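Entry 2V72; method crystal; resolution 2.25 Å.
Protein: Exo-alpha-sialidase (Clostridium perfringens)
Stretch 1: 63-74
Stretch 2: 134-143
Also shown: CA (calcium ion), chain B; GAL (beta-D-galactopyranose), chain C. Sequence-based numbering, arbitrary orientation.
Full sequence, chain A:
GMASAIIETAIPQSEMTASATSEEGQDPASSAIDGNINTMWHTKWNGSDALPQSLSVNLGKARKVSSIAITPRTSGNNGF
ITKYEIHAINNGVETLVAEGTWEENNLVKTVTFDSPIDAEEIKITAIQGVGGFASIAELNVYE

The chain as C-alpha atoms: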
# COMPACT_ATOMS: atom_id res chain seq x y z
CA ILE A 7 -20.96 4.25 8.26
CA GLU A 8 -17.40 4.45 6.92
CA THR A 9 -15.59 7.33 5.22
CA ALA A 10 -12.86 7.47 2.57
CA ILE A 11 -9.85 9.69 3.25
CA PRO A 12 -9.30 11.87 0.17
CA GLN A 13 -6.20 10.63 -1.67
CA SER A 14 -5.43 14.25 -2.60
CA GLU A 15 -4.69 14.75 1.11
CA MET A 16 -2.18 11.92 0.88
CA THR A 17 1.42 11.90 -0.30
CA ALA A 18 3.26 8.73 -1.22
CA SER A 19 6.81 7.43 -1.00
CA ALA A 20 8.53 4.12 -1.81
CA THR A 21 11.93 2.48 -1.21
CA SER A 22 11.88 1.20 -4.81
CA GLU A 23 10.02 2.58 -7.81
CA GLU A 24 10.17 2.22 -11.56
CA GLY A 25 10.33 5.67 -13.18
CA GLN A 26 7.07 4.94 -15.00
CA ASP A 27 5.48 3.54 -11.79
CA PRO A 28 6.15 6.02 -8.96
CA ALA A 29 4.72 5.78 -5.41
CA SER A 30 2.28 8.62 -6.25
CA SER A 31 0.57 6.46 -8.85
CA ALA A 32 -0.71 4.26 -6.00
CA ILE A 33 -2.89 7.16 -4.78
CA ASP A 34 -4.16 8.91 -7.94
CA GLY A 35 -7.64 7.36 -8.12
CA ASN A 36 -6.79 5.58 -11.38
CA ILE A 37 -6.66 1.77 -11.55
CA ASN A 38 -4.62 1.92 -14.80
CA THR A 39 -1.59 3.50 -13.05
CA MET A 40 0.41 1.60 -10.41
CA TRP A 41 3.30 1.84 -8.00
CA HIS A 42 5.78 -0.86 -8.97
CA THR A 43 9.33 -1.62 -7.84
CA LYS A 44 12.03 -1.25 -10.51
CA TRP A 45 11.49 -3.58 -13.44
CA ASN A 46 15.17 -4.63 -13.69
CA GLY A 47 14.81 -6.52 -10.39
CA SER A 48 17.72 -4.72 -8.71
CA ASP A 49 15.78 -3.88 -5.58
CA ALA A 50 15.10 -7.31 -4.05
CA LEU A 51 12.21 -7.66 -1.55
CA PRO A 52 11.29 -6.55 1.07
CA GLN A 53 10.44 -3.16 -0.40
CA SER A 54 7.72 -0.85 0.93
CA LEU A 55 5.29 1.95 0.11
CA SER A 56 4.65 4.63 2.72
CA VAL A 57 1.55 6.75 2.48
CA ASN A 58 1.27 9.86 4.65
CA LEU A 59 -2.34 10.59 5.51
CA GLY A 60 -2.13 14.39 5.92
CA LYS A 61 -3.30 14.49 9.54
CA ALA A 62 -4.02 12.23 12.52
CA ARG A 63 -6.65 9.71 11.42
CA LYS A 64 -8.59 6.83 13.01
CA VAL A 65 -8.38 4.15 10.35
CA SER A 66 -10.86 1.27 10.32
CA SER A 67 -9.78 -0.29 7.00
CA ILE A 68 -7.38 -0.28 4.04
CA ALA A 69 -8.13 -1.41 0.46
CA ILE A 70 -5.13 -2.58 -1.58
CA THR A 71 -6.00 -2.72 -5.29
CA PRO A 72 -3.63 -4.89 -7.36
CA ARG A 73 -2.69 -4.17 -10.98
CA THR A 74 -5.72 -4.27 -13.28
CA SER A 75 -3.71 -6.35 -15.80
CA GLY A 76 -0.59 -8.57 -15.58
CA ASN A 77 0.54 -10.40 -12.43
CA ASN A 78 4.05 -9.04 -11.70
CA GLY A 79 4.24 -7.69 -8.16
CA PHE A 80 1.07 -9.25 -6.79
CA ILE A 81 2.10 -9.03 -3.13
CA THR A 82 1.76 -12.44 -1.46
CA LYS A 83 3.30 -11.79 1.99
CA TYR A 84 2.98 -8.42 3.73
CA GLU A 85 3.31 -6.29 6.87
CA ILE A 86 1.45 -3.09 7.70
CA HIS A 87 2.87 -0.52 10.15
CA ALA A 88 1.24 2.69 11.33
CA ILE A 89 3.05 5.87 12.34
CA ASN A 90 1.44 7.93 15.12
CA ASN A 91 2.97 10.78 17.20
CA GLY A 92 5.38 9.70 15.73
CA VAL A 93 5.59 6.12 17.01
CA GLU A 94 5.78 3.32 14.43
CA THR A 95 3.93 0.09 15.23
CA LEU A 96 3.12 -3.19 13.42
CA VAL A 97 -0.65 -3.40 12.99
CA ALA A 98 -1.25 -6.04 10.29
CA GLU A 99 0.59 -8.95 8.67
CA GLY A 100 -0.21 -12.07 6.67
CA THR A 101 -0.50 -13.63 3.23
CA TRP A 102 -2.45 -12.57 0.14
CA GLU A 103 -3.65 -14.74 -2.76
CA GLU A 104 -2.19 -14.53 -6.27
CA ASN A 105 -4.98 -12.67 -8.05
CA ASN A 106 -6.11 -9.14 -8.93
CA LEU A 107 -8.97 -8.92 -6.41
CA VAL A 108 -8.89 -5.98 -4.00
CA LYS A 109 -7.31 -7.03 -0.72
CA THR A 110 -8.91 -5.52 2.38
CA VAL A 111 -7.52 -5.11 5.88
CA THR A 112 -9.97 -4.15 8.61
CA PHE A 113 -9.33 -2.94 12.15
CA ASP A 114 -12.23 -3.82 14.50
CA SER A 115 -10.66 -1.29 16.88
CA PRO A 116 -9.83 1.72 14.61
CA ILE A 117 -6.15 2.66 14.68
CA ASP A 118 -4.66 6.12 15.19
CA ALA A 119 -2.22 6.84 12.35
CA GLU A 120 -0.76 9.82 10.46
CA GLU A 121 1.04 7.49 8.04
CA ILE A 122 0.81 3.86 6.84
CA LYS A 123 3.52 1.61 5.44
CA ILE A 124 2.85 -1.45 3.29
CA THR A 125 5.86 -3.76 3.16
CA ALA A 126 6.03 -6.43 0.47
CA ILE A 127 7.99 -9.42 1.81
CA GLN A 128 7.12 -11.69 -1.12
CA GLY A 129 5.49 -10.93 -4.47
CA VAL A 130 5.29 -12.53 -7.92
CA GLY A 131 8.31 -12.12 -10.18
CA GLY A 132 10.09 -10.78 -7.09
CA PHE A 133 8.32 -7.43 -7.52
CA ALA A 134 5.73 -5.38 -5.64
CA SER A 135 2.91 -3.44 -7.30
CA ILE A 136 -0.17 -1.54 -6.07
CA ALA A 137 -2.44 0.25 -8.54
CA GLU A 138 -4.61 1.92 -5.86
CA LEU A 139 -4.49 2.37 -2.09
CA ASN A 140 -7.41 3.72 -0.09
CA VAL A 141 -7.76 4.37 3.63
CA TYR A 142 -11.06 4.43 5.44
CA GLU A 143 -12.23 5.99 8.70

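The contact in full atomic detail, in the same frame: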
# COMPACT_ATOMS: atom_id res chain seq x y z
N ARG A 63 -5.43 10.38 11.83
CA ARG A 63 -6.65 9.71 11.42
C ARG A 63 -6.93 8.51 12.32
O ARG A 63 -6.03 8.00 12.98
CB ARG A 63 -6.53 9.24 9.96
CG ARG A 63 -6.06 10.28 8.97
CD ARG A 63 -7.17 11.21 8.53
NE ARG A 63 -6.68 12.10 7.47
CZ ARG A 63 -7.43 12.95 6.77
NH1 ARG A 63 -8.74 13.06 6.98
NH2 ARG A 63 -6.85 13.69 5.83
N LYS A 64 -8.19 8.06 12.33
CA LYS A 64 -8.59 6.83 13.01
C LYS A 64 -9.03 5.81 11.97
O LYS A 64 -10.20 5.79 11.57
CB LYS A 64 -9.72 7.10 14.00
CG LYS A 64 -9.33 7.87 15.24
CD LYS A 64 -10.53 8.05 16.17
CE LYS A 64 -10.15 8.85 17.42
NZ LYS A 64 -9.01 8.23 18.17
N VAL A 65 -8.10 4.97 11.52
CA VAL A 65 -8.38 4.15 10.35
C VAL A 65 -9.00 2.80 10.71
O VAL A 65 -8.48 2.05 11.55
CB VAL A 65 -7.15 4.04 9.35
CG1 VAL A 65 -6.23 5.26 9.49
CG2 VAL A 65 -6.37 2.76 9.51
N SER A 66 -10.13 2.51 10.09
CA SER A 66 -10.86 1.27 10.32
C SER A 66 -10.57 0.22 9.25
O SER A 66 -10.73 -0.97 9.50
CB SER A 66 -12.37 1.52 10.46
OG SER A 66 -12.83 2.50 9.55
N SER A 67 -10.13 0.66 8.07
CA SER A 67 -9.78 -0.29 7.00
C SER A 67 -8.87 0.29 5.92
O SER A 67 -8.73 1.50 5.77
CB SER A 67 -11.04 -0.90 6.35
OG SER A 67 -11.74 0.04 5.57
N ILE A 68 -8.26 -0.62 5.16
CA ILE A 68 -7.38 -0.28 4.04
C ILE A 68 -7.70 -1.21 2.86
O ILE A 68 -7.76 -2.43 3.03
CB ILE A 68 -5.88 -0.39 4.43
CG1 ILE A 68 -5.55 0.57 5.58
CG2 ILE A 68 -4.97 -0.11 3.24
CD1 ILE A 68 -4.42 0.12 6.47
N ALA A 69 -7.92 -0.63 1.68
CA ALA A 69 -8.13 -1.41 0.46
C ALA A 69 -6.92 -1.32 -0.46
O ALA A 69 -6.56 -0.23 -0.93
CB ALA A 69 -9.41 -0.98 -0.25
N ILE A 70 -6.31 -2.47 -0.72
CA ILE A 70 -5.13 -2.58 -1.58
C ILE A 70 -5.54 -3.19 -2.92
O ILE A 70 -5.79 -4.40 -3.03
CB ILE A 70 -4.02 -3.44 -0.91
CG1 ILE A 70 -3.62 -2.85 0.46
CG2 ILE A 70 -2.80 -3.56 -1.83
CD1 ILE A 70 -4.47 -3.38 1.63
N THR A 71 -5.62 -2.33 -3.94
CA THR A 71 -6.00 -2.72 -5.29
C THR A 71 -4.77 -3.14 -6.11
O THR A 71 -3.90 -2.31 -6.39
CB THR A 71 -6.71 -1.56 -6.01
OG1 THR A 71 -7.76 -1.05 -5.18
CG2 THR A 71 -7.28 -2.00 -7.36
N PRO A 72 -4.70 -4.42 -6.50
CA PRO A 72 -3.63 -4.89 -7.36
C PRO A 72 -3.73 -4.32 -8.77
O PRO A 72 -4.73 -3.67 -9.12
CB PRO A 72 -3.85 -6.42 -7.40
CG PRO A 72 -4.74 -6.72 -6.26
CD PRO A 72 -5.61 -5.52 -6.12
N ARG A 73 -2.70 -4.56 -9.57
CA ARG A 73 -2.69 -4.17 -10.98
C ARG A 73 -3.87 -4.78 -11.75
O ARG A 73 -4.18 -5.96 -11.62
CB ARG A 73 -1.37 -4.54 -11.64
CG ARG A 73 -1.01 -6.01 -11.61
CD ARG A 73 0.42 -6.23 -12.07
NE ARG A 73 0.63 -5.77 -13.44
CZ ARG A 73 1.80 -5.42 -13.96
NH1 ARG A 73 2.91 -5.47 -13.22
NH2 ARG A 73 1.87 -5.01 -15.21
N THR A 74 -4.51 -3.94 -12.54
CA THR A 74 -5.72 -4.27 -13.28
C THR A 74 -5.44 -5.30 -14.39
O THR A 74 -6.35 -5.97 -14.88
CB THR A 74 -6.35 -2.95 -13.83
OG1 THR A 74 -7.78 -3.00 -13.74
CG2 THR A 74 -5.92 -2.66 -15.26
N ALA A 134 6.89 -5.84 -6.40
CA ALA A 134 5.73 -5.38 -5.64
C ALA A 134 5.05 -4.31 -6.48
O ALA A 134 5.72 -3.40 -7.00
CB ALA A 134 6.17 -4.80 -4.30
N SER A 135 3.73 -4.44 -6.64
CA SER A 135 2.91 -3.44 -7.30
C SER A 135 1.59 -3.21 -6.57
O SER A 135 1.04 -4.13 -5.95
CB SER A 135 2.66 -3.80 -8.77
OG SER A 135 2.06 -5.08 -8.93
N ILE A 136 1.12 -1.96 -6.60
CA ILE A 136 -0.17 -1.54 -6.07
C ILE A 136 -0.68 -0.47 -7.02
O ILE A 136 -0.03 0.56 -7.22
CB ILE A 136 -0.07 -0.96 -4.62
CG1 ILE A 136 0.27 -2.06 -3.59
CG2 ILE A 136 -1.37 -0.27 -4.21
CD1 ILE A 136 0.63 -1.53 -2.20
N ALA A 137 -1.85 -0.71 -7.61
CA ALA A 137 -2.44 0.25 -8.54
C ALA A 137 -3.22 1.34 -7.80
O ALA A 137 -3.20 2.50 -8.22
CB ALA A 137 -3.32 -0.46 -9.58
N GLU A 138 -3.88 0.96 -6.71
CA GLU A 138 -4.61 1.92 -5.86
C GLU A 138 -4.58 1.54 -4.38
O GLU A 138 -4.65 0.36 -4.03
CB GLU A 138 -6.06 2.08 -6.31
CG GLU A 138 -6.29 3.04 -7.46
CD GLU A 138 -5.81 4.44 -7.16
OE1 GLU A 138 -6.36 5.08 -6.23
OE2 GLU A 138 -4.89 4.90 -7.86
N LEU A 139 -4.46 2.55 -3.53
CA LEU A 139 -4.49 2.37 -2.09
C LEU A 139 -5.45 3.39 -1.48
O LEU A 139 -5.30 4.60 -1.68
CB LEU A 139 -3.10 2.50 -1.48
CG LEU A 139 -3.06 2.09 -0.00
CD1 LEU A 139 -1.86 1.23 0.30
CD2 LEU A 139 -3.16 3.29 0.94
N ASN A 140 -6.43 2.88 -0.74
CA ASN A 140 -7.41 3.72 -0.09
C ASN A 140 -7.46 3.45 1.40
O ASN A 140 -7.19 2.33 1.85
CB ASN A 140 -8.79 3.50 -0.73
CG ASN A 140 -8.90 4.13 -2.09
OD1 ASN A 140 -9.13 5.34 -2.20
ND2 ASN A 140 -8.72 3.33 -3.13
N VAL A 141 -7.76 4.49 2.17
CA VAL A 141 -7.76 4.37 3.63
C VAL A 141 -9.09 4.89 4.15
O VAL A 141 -9.54 5.97 3.76
CB VAL A 141 -6.58 5.12 4.30
CG1 VAL A 141 -6.46 4.73 5.77
CG2 VAL A 141 -5.26 4.80 3.59
N TYR A 142 -9.71 4.11 5.01
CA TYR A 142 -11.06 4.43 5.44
C TYR A 142 -11.10 4.72 6.92
O TYR A 142 -10.37 4.10 7.70
CB TYR A 142 -12.01 3.30 5.05
CG TYR A 142 -12.07 3.11 3.56
CD1 TYR A 142 -11.15 2.29 2.90
CD2 TYR A 142 -13.03 3.77 2.79
CE1 TYR A 142 -11.19 2.12 1.53
CE2 TYR A 142 -13.08 3.60 1.41
CZ TYR A 142 -12.16 2.78 0.79
OH TYR A 142 -12.20 2.62 -0.57
N GLU A 143 -11.92 5.70 7.30
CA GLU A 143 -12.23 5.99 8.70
C GLU A 143 -13.68 5.61 8.97
O GLU A 143 -14.19 5.83 10.07
CB GLU A 143 -12.02 7.48 9.03
CG GLU A 143 -10.66 8.07 8.65
CD GLU A 143 -10.36 9.36 9.39
OE1 GLU A 143 -10.01 9.30 10.59
OE2 GLU A 143 -10.48 10.45 8.77
CA CA B . -3.29 4.37 -9.58
C1 GAL C . 6.30 -6.04 -17.61
C2 GAL C . 5.12 -5.43 -16.85
C3 GAL C . 5.59 -4.33 -15.89
C4 GAL C . 6.79 -4.77 -15.05
C5 GAL C . 7.87 -5.41 -15.90
C6 GAL C . 8.98 -5.97 -15.03
O1 GAL C . 5.85 -7.16 -18.31
O2 GAL C . 4.16 -4.94 -17.76
O3 GAL C . 4.53 -4.00 -15.02
O4 GAL C . 6.37 -5.70 -14.07
O5 GAL C . 7.31 -6.45 -16.70
O6 GAL C . 10.12 -6.23 -15.82
O HOH W 1 -7.92 0.70 -3.16
O HOH W 2 -0.59 -5.47 -8.14

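Strands 63-71 and 138-142 pair antiparallel, burying 865 Å² between the two stretches, and the largest share falls to Glu 143, Tyr 142 and Thr 71. Glu 143, the last residue of the chain, turns its carboxylate back onto the partner strand: OE1 accepts a hydrogen bond from Lys 64 N (2.8 Å), while OE2 makes a long salt bridge to Arg 63 NH1 (3.6 Å), lying near the plane of the guanidinium at its edge. Tyr 142 is tied by its backbone. Its N donates to Ser 67 O (2.9 Å), and its O accepts from Ser 66 N (2.9 Å) and, weakly, from Ser 67 N (3.5 Å). Its ring shares a face with Ala 69, whose small CB sits at the ring edge, 4.0 Å from Tyr 142 CE1. Farther along, Ala 69 N donates to Asn 140 O (3.1 Å) and Asn 140 N to Ala 69 O (3.1 Å), and a water links Ala 69 O, Thr 71 OG1 and Asn 140 ND2. Thr 71 closes the ladder: its N donates to Glu 138 O (2.9 Å), and its O accepts from Ala 137 N (2.9 Å) and Glu 138 N (3.3 Å). On the other face, buried Ile 68, Ile 70, Leu 139 and Val 141 pack as branched hydrocarbon; Ile 70 CG2 also reaches Ile 136 CG1 (3.8 Å).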